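Local coordinates for protein 7,8-dihydro-6-hydroxymethylpterin pyrophosphokinase-dihydropteroate synthase (PDB 6JWS) that probably catalyses two consecutive steps of folate biosynthesis, pyrophosphorylating 6-hydroxymethyl-7,8-dihydropterin and then condensing the product with 4-aminobenzoate to give 7,8-dihydropteroate, at residues B[100-104]-B[511-515]; B[110-116]-B[336-341]. The protein carries 1 engineered substitution. Numbering follows the deposited sequence.

Interaction 1 (B[100-104]-B[511-515]); sequences NKELI and PEIIK
Two segments 407 residues apart in sequence meet near the surface and bury 299 Å² between them. Residues 100-104 form an irregular, mostly extended strip, interrupted at K101 (phi/psi -90/7°). Residues 511-515 keep helical phi/psi throughout, without the regular helical bonds; I514 N to P511 O and K515 N to E512 O, both 3.0 Å, tighten the coil. The two segments run in opposite senses past each other: CA of K101 lies 6.5 Å from CA of K515, and CA of L103 7.3 Å from CA of E512.

Apolar contact centres on L103, which points toward the coil in the m,t rotamer. Its forked end reaches two neighbours, CD1 meeting CB of P511 at 3.7 Å and CD2 meeting CG2 of I514 at 4.0 Å; a branched leucine suits the place because its two methyls can touch P511 and I514 at once. The aliphatic part of K515 packs beside K101, CD of K515 being 4.2 Å from CB of K101.

Polar contacts lie around this patch. A long m,t,p,t chain carries K101 NZ to the carbonyl K515 O, 2.9 Å away, in a hydrogen bond; NZ also bonds K518 O, so one ammonium gathers two backbone acceptors. One water accepts from L103 N (2.9 Å) and donates to E512 OE1 (2.7 Å). E512 OE1 also forms a salt bridge with K515 NZ at 3.0 Å, although the placement of this oxygen is less certain.

The arrangement is an interdomain contact: a loop of the kinase part, next to the calcium ligand E99, rests on the connection between strands 500-503 and 525-529 of the dihydropteroate synthase TIM barrel.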
ATOM      1  N   ASN B 100      43.232  15.841 -17.196  1.00 51.39           N
ATOM      2  CA  ASN B 100      42.283  16.506 -18.080  1.00 52.70           C
ATOM      3  C   ASN B 100      40.859  16.012 -17.844  1.00 49.54           C
ATOM      4  O   ASN B 100      40.619  14.809 -17.721  1.00 42.20           O
ATOM      5  CB  ASN B 100      42.693  16.511 -19.554  1.00 53.14           C
ATOM      6  CG  ASN B 100      42.707  15.143 -20.188  1.00 53.80           C
ATOM      7  OD1 ASN B 100      42.295  14.991 -21.333  1.00 57.72           O
ATOM      8  ND2 ASN B 100      43.197  14.151 -19.463  1.00 59.22           N
ATOM      9  N   LYS B 101      39.929  16.979 -17.822  1.00 48.36           N
ATOM     10  CA  LYS B 101      38.531  16.749 -17.488  1.00 49.60           C
ATOM     11  C   LYS B 101      37.705  16.424 -18.735  1.00 44.69           C
ATOM     12  O   LYS B 101      36.485  16.314 -18.639  1.00 48.10           O
ATOM     13  CB  LYS B 101      37.959  17.944 -16.715  1.00 49.22           C
ATOM     14  CG  LYS B 101      38.395  18.042 -15.257  1.00 53.26           C
ATOM     15  CD  LYS B 101      37.703  19.153 -14.463  1.00 57.37           C
ATOM     16  CE  LYS B 101      36.334  18.797 -13.906  1.00 49.47           C
ATOM     17  NZ  LYS B 101      35.733  19.952 -13.191  1.00 46.55           N
ATOM     18  N   GLU B 102      38.373  16.255 -19.886  1.00 39.16           N
ATOM     19  CA  GLU B 102      37.724  15.976 -21.160  1.00 39.77           C
ATOM     20  C   GLU B 102      36.780  14.779 -21.039  1.00 35.07           C
ATOM     21  O   GLU B 102      37.061  13.832 -20.301  1.00 30.76           O
ATOM     22  CB  GLU B 102      38.764  15.601 -22.215  1.00 45.53           C
ATOM     23  CG  GLU B 102      39.440  16.786 -22.881  1.00 61.80           C
ATOM     24  CD  GLU B 102      40.201  16.450 -24.160  1.00 71.20           C
ATOM     25  OE1 GLU B 102      40.443  15.241 -24.412  1.00 68.74           O
ATOM     26  OE2 GLU B 102      40.554  17.396 -24.910  1.00 74.58           O
ATOM     27  N   LEU B 103      35.706  14.808 -21.841  1.00 29.26           N
ATOM     28  CA  LEU B 103      34.713  13.748 -21.889  1.00 28.41           C
ATOM     29  C   LEU B 103      35.198  12.646 -22.819  1.00 26.84           C
ATOM     30  O   LEU B 103      35.752  12.935 -23.870  1.00 27.22           O
ATOM     31  CB  LEU B 103      33.382  14.296 -22.418  1.00 24.92           C
ATOM     32  CG  LEU B 103      32.569  15.167 -21.469  1.00 25.61           C
ATOM     33  CD1 LEU B 103      31.236  15.514 -22.109  1.00 25.63           C
ATOM     34  CD2 LEU B 103      32.378  14.505 -20.110  1.00 24.60           C
ATOM     35  N   ILE B 104      34.910  11.395 -22.437  1.00 25.81           N
ATOM     36  CA  ILE B 104      35.134  10.220 -23.261  1.00 25.05           C
ATOM     37  C   ILE B 104      33.806   9.473 -23.400  1.00 27.05           C
ATOM     38  O   ILE B 104      32.951   9.543 -22.511  1.00 27.51           O
ATOM     39  CB  ILE B 104      36.220   9.343 -22.610  1.00 27.48           C
ATOM     40  CG1 ILE B 104      35.759   8.780 -21.258  1.00 25.43           C
ATOM     41  CG2 ILE B 104      37.536  10.114 -22.486  1.00 25.34           C
ATOM     42  CD1 ILE B 104      36.709   7.775 -20.648  1.00 23.18           C
ATOM     43  N   PRO B 511      26.519  17.837 -22.914  1.00 16.00           N
ATOM     44  CA  PRO B 511      27.218  16.857 -22.076  1.00 15.75           C
ATOM     45  C   PRO B 511      28.362  17.439 -21.248  1.00 17.15           C
ATOM     46  O   PRO B 511      28.685  16.875 -20.203  1.00 16.79           O
ATOM     47  CB  PRO B 511      27.688  15.775 -23.052  1.00 15.55           C
ATOM     48  CG  PRO B 511      26.705  15.903 -24.200  1.00 15.79           C
ATOM     49  CD  PRO B 511      26.419  17.388 -24.316  1.00 15.82           C
ATOM     50  N   GLU B 512      28.873  18.623 -21.641  1.00 16.82           N
ATOM     51  CA  GLU B 512      29.964  19.265 -20.916  1.00 17.60           C
ATOM     52  C   GLU B 512      29.532  19.663 -19.502  1.00 17.22           C
ATOM     53  O   GLU B 512      30.374  19.813 -18.619  1.00 16.27           O
ATOM     54  CB  GLU B 512      30.568  20.459 -21.676  1.00 20.50           C
ATOM     55  CG  GLU B 512      30.883  20.181 -23.153  1.00 23.42           C
ATOM     56  CD  GLU B 512      31.881  19.061 -23.445  1.00 28.87           C
ATOM     57  OE1 GLU B 512      32.749  18.798 -22.589  1.00 29.81           O
ATOM     58  OE2 GLU B 512      31.795  18.441 -24.536  1.00 32.95           O
ATOM     59  N   ILE B 513      28.218  19.826 -19.279  1.00 16.39           N
ATOM     60  CA  ILE B 513      27.707  20.204 -17.964  1.00 14.99           C
ATOM     61  C   ILE B 513      28.163  19.190 -16.916  1.00 14.96           C
ATOM     62  O   ILE B 513      28.207  19.514 -15.731  1.00 15.34           O
ATOM     63  CB  ILE B 513      26.171  20.384 -17.989  1.00 14.73           C
ATOM     64  CG1 ILE B 513      25.669  21.255 -16.834  1.00 13.68           C
ATOM     65  CG2 ILE B 513      25.424  19.051 -18.069  1.00 14.02           C
ATOM     66  CD1 ILE B 513      24.255  21.752 -17.032  1.00 12.56           C
ATOM     67  N   ILE B 514      28.506  17.981 -17.374  1.00 15.28           N
ATOM     68  CA  ILE B 514      28.900  16.852 -16.541  1.00 16.88           C
ATOM     69  C   ILE B 514      30.230  17.148 -15.845  1.00 18.25           C
ATOM     70  O   ILE B 514      30.409  16.830 -14.668  1.00 18.31           O
ATOM     71  CB  ILE B 514      28.914  15.566 -17.398  1.00 17.16           C
ATOM     72  CG1 ILE B 514      27.505  14.990 -17.529  1.00 16.90           C
ATOM     73  CG2 ILE B 514      29.911  14.519 -16.914  1.00 17.36           C
ATOM     74  CD1 ILE B 514      27.322  14.148 -18.776  1.00 18.46           C
ATOM     75  N   LYS B 515      31.128  17.838 -16.550  1.00 19.59           N
ATOM     76  CA  LYS B 515      32.404  18.248 -15.981  1.00 21.24           C
ATOM     77  C   LYS B 515      32.192  19.205 -14.816  1.00 20.64           C
ATOM     78  O   LYS B 515      33.049  19.317 -13.945  1.00 23.15           O
ATOM     79  CB  LYS B 515      33.255  19.011 -16.999  1.00 22.74           C
ATOM     80  CG  LYS B 515      33.677  18.253 -18.252  1.00 24.94           C
ATOM     81  CD  LYS B 515      34.614  19.143 -19.045  1.00 28.66           C
ATOM     82  CE  LYS B 515      34.267  19.278 -20.511  1.00 34.50           C
ATOM     83  NZ  LYS B 515      34.353  20.683 -20.983  1.00 35.33           N
TER
HETATM   84  O   HOH W   1      34.859  17.235 -23.274  1.00 25.88           O

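Interaction 2 (B[110-116]-B[336-341]); sequences YETFLKN and MIPEYK
At the apolar centre, the rings of F113 and Y340 form an offset stack, centroids 4.5 Å apart and planes at 17°; CZ of F113 lies 3.5 Å from CZ of Y340. Both side chains take chi1 t, and flat aromatics suit this slot because each can lay a face against the other. Beside them I337 (p,t) sends CG2 to 3.7 Å from CD2 of L114 and, at the edge of the Y110 ring, 3.5 Å from OH of Y110, whose hydroxyl is hydrogen-bonded to N50.

Residues 110-114 are the last turn of a helix, which K115 leaves; I337 to Y340 make a type I beta turn, closed by Y340 N to I337 O at 3.1 Å. The CA atoms of L114 and Y340 approach to 5.7 Å. F113 reaches I17 and V19, and M336 V19 and V169, so F113 and M336 pack on the antiparallel sheet of the HPPK fold.

Farther out, N116 ND2 donates to K341 O at 2.8 Å, the side-chain amide supplying an N-H to this backbone carbonyl. One water accepts from Y340 OH (3.1 Å) and donates to F113 O (2.9 Å) and N116 OD1 (3.0 Å); another accepts from K341 N (2.6 Å) and donates to L114 O (3.0 Å).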
ATOM      1  N   TYR B 110      39.821  -0.339 -21.044  1.00 32.20           N
ATOM      2  CA  TYR B 110      38.783  -0.855 -20.167  1.00 30.97           C
ATOM      3  C   TYR B 110      38.073  -2.007 -20.863  1.00 28.70           C
ATOM      4  O   TYR B 110      37.844  -3.035 -20.242  1.00 26.00           O
ATOM      5  CB  TYR B 110      37.777   0.233 -19.777  1.00 32.25           C
ATOM      6  CG  TYR B 110      36.695  -0.170 -18.799  1.00 34.96           C
ATOM      7  CD1 TYR B 110      36.985  -0.914 -17.664  1.00 35.10           C
ATOM      8  CD2 TYR B 110      35.379   0.235 -18.979  1.00 33.94           C
ATOM      9  CE1 TYR B 110      36.000  -1.256 -16.749  1.00 35.72           C
ATOM     10  CE2 TYR B 110      34.387  -0.088 -18.067  1.00 31.73           C
ATOM     11  CZ  TYR B 110      34.695  -0.840 -16.949  1.00 33.56           C
ATOM     12  OH  TYR B 110      33.725  -1.170 -16.044  1.00 34.30           O
ATOM     13  N   GLU B 111      37.736  -1.811 -22.143  1.00 30.82           N
ATOM     14  CA  GLU B 111      37.041  -2.802 -22.955  1.00 36.03           C
ATOM     15  C   GLU B 111      37.858  -4.098 -22.953  1.00 36.79           C
ATOM     16  O   GLU B 111      37.319  -5.192 -22.775  1.00 34.07           O
ATOM     17  CB  GLU B 111      36.775  -2.215 -24.348  1.00 42.21           C
ATOM     18  CG  GLU B 111      36.724  -3.236 -25.485  1.00 56.59           C
ATOM     19  CD  GLU B 111      37.613  -2.981 -26.706  1.00 63.99           C
ATOM     20  OE1 GLU B 111      38.845  -3.251 -26.629  1.00 58.96           O
ATOM     21  OE2 GLU B 111      37.075  -2.526 -27.747  1.00 64.76           O
ATOM     22  N   THR B 112      39.178  -3.933 -23.102  1.00 36.79           N
ATOM     23  CA  THR B 112      40.133  -5.022 -23.176  1.00 36.44           C
ATOM     24  C   THR B 112      40.135  -5.775 -21.850  1.00 33.94           C
ATOM     25  O   THR B 112      40.067  -6.998 -21.830  1.00 30.71           O
ATOM     26  CB  THR B 112      41.504  -4.469 -23.592  1.00 39.95           C
ATOM     27  OG1 THR B 112      41.383  -4.146 -24.977  1.00 45.12           O
ATOM     28  CG2 THR B 112      42.646  -5.443 -23.393  1.00 42.08           C
ATOM     29  N   PHE B 113      40.210  -5.022 -20.744  1.00 31.76           N
ATOM     30  CA  PHE B 113      40.201  -5.605 -19.416  1.00 30.80           C
ATOM     31  C   PHE B 113      38.933  -6.433 -19.191  1.00 32.79           C
ATOM     32  O   PHE B 113      39.038  -7.542 -18.683  1.00 34.18           O
ATOM     33  CB  PHE B 113      40.487  -4.547 -18.351  1.00 28.20           C
ATOM     34  CG  PHE B 113      40.048  -4.943 -16.964  1.00 27.67           C
ATOM     35  CD1 PHE B 113      40.926  -5.573 -16.093  1.00 26.37           C
ATOM     36  CD2 PHE B 113      38.753  -4.682 -16.527  1.00 24.95           C
ATOM     37  CE1 PHE B 113      40.521  -5.931 -14.813  1.00 27.14           C
ATOM     38  CE2 PHE B 113      38.340  -5.049 -15.254  1.00 25.95           C
ATOM     39  CZ  PHE B 113      39.226  -5.673 -14.393  1.00 27.25           C
ATOM     40  N   LEU B 114      37.762  -5.923 -19.612  1.00 34.27           N
ATOM     41  CA  LEU B 114      36.470  -6.566 -19.377  1.00 36.25           C
ATOM     42  C   LEU B 114      36.329  -7.881 -20.142  1.00 36.41           C
ATOM     43  O   LEU B 114      35.791  -8.848 -19.612  1.00 37.58           O
ATOM     44  CB  LEU B 114      35.319  -5.618 -19.730  1.00 32.80           C
ATOM     45  CG  LEU B 114      35.099  -4.434 -18.787  1.00 34.34           C
ATOM     46  CD1 LEU B 114      33.965  -3.555 -19.305  1.00 32.78           C
ATOM     47  CD2 LEU B 114      34.806  -4.907 -17.367  1.00 30.80           C
ATOM     48  N   LYS B 115      36.741  -7.904 -21.411  1.00 41.62           N
ATOM     49  CA  LYS B 115      36.954  -9.176 -22.081  1.00 48.42           C
ATOM     50  C   LYS B 115      38.235  -9.726 -21.460  1.00 50.42           C
ATOM     51  O   LYS B 115      38.676  -9.223 -20.429  1.00 58.67           O
ATOM     52  CB  LYS B 115      37.075  -8.983 -23.597  1.00 51.58           C
ATOM     53  CG  LYS B 115      35.964  -8.195 -24.289  1.00 59.29           C
ATOM     54  CD  LYS B 115      36.187  -8.119 -25.802  1.00 66.52           C
ATOM     55  CE  LYS B 115      35.054  -7.498 -26.597  1.00 65.74           C
ATOM     56  NZ  LYS B 115      35.502  -6.280 -27.316  1.00 66.08           N
ATOM     57  N   ASN B 116      38.875 -10.722 -22.058  1.00 48.01           N
ATOM     58  CA  ASN B 116      40.213 -10.963 -21.538  1.00 53.85           C
ATOM     59  C   ASN B 116      41.241 -10.800 -22.650  1.00 54.50           C
ATOM     60  O   ASN B 116      42.005 -11.717 -22.925  1.00 57.77           O
ATOM     61  CB  ASN B 116      40.301 -12.216 -20.661  1.00 51.60           C
ATOM     62  CG  ASN B 116      40.010 -11.914 -19.204  1.00 51.95           C
ATOM     63  OD1 ASN B 116      40.871 -11.422 -18.475  1.00 50.97           O
ATOM     64  ND2 ASN B 116      38.799 -12.217 -18.765  1.00 45.87           N
ATOM     65  N   MET B 336      29.512  -2.722 -10.953  1.00 20.05           N
ATOM     66  CA  MET B 336      30.433  -2.173 -11.946  1.00 20.44           C
ATOM     67  C   MET B 336      30.666  -3.172 -13.073  1.00 20.08           C
ATOM     68  O   MET B 336      30.520  -2.810 -14.231  1.00 19.73           O
ATOM     69  CB  MET B 336      31.806  -1.793 -11.367  1.00 19.60           C
ATOM     70  CG  MET B 336      31.748  -0.965 -10.093  1.00 19.27           C
ATOM     71  SD  MET B 336      33.375  -0.237  -9.743  1.00 21.69           S
ATOM     72  CE  MET B 336      34.394  -1.712  -9.661  1.00 18.73           C
ATOM     73  N   ILE B 337      31.027  -4.420 -12.730  1.00 20.86           N
ATOM     74  CA  ILE B 337      31.591  -5.337 -13.713  1.00 20.86           C
ATOM     75  C   ILE B 337      30.996  -6.726 -13.525  1.00 21.55           C
ATOM     76  O   ILE B 337      31.717  -7.706 -13.345  1.00 21.13           O
ATOM     77  CB  ILE B 337      33.135  -5.354 -13.630  1.00 20.97           C
ATOM     78  CG1 ILE B 337      33.628  -5.849 -12.265  1.00 19.90           C
ATOM     79  CG2 ILE B 337      33.709  -3.988 -13.997  1.00 19.03           C
ATOM     80  CD1 ILE B 337      35.140  -5.786 -12.080  1.00 19.68           C
ATOM     81  N   PRO B 338      29.656  -6.855 -13.622  1.00 22.67           N
ATOM     82  CA  PRO B 338      28.983  -8.128 -13.350  1.00 22.99           C
ATOM     83  C   PRO B 338      29.451  -9.272 -14.251  1.00 25.00           C
ATOM     84  O   PRO B 338      29.450 -10.435 -13.830  1.00 25.93           O
ATOM     85  CB  PRO B 338      27.495  -7.826 -13.621  1.00 22.43           C
ATOM     86  CG  PRO B 338      27.498  -6.566 -14.485  1.00 21.42           C
ATOM     87  CD  PRO B 338      28.727  -5.794 -14.054  1.00 21.38           C
ATOM     88  N   GLU B 339      29.889  -8.943 -15.471  1.00 25.91           N
ATOM     89  CA  GLU B 339      30.213  -9.981 -16.440  1.00 29.36           C
ATOM     90  C   GLU B 339      31.692 -10.355 -16.404  1.00 27.05           C
ATOM     91  O   GLU B 339      32.099 -11.263 -17.119  1.00 29.59           O
ATOM     92  CB  GLU B 339      29.724  -9.615 -17.843  1.00 32.81           C
ATOM     93  CG  GLU B 339      28.209  -9.561 -17.945  1.00 41.01           C
ATOM     94  CD  GLU B 339      27.468 -10.786 -17.415  1.00 50.58           C
ATOM     95  OE1 GLU B 339      27.888 -11.931 -17.740  1.00 53.73           O
ATOM     96  OE2 GLU B 339      26.467 -10.601 -16.671  1.00 53.54           O
ATOM     97  N   TYR B 340      32.488  -9.673 -15.571  1.00 27.72           N
ATOM     98  CA  TYR B 340      33.923  -9.922 -15.505  1.00 27.70           C
ATOM     99  C   TYR B 340      34.197 -11.326 -14.961  1.00 29.48           C
ATOM    100  O   TYR B 340      33.581 -11.758 -13.977  1.00 27.27           O
ATOM    101  CB  TYR B 340      34.616  -8.891 -14.611  1.00 25.69           C
ATOM    102  CG  TYR B 340      36.123  -8.994 -14.574  1.00 27.12           C
ATOM    103  CD1 TYR B 340      36.876  -8.810 -15.727  1.00 26.30           C
ATOM    104  CD2 TYR B 340      36.806  -9.263 -13.393  1.00 26.50           C
ATOM    105  CE1 TYR B 340      38.258  -8.896 -15.709  1.00 26.24           C
ATOM    106  CE2 TYR B 340      38.191  -9.347 -13.357  1.00 25.43           C
ATOM    107  CZ  TYR B 340      38.917  -9.173 -14.524  1.00 26.33           C
ATOM    108  OH  TYR B 340      40.277  -9.232 -14.534  1.00 27.73           O
ATOM    109  N   LYS B 341      35.125 -12.030 -15.622  1.00 31.01           N
ATOM    110  CA  LYS B 341      35.699 -13.262 -15.097  1.00 33.12           C
ATOM    111  C   LYS B 341      37.224 -13.224 -15.180  1.00 32.63           C
ATOM    112  O   LYS B 341      37.796 -13.122 -16.261  1.00 32.09           O
ATOM    113  CB  LYS B 341      35.161 -14.511 -15.804  1.00 35.88           C
ATOM    114  CG  LYS B 341      35.549 -15.811 -15.105  1.00 41.34           C
ATOM    115  CD  LYS B 341      35.135 -17.088 -15.816  1.00 45.81           C
ATOM    116  CE  LYS B 341      35.615 -18.336 -15.096  1.00 47.46           C
ATOM    117  NZ  LYS B 341      37.087 -18.325 -14.881  1.00 51.19           N
TER
HETATM  118  O   HOH W   2      41.354  -8.707 -17.367  1.00 36.58           O
HETATM  119  O   HOH W   3      35.631 -11.481 -18.081  1.00 28.84           O

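Interaction 2 is nested inside the chain loop closed by interaction 1. Segments 100-104 and 110-116 follow closely in sequence, so one short excursion of the kinase part touches the synthase barrel first and then turns back onto its own domain. The two contacts do not meet: their centres are 23 Å apart and their nearest atoms about 8 Å. Their surroundings differ accordingly. In interaction 1 the side chain of K101 is about 8 Å from the bound calcium ion, whereas in interaction 2 the side chain of F113 is about 13 Å from ATP and about 9 Å from that of I211, a nucleotide-binding residue. E99, a calcium ligand, lies just before segment 100-104.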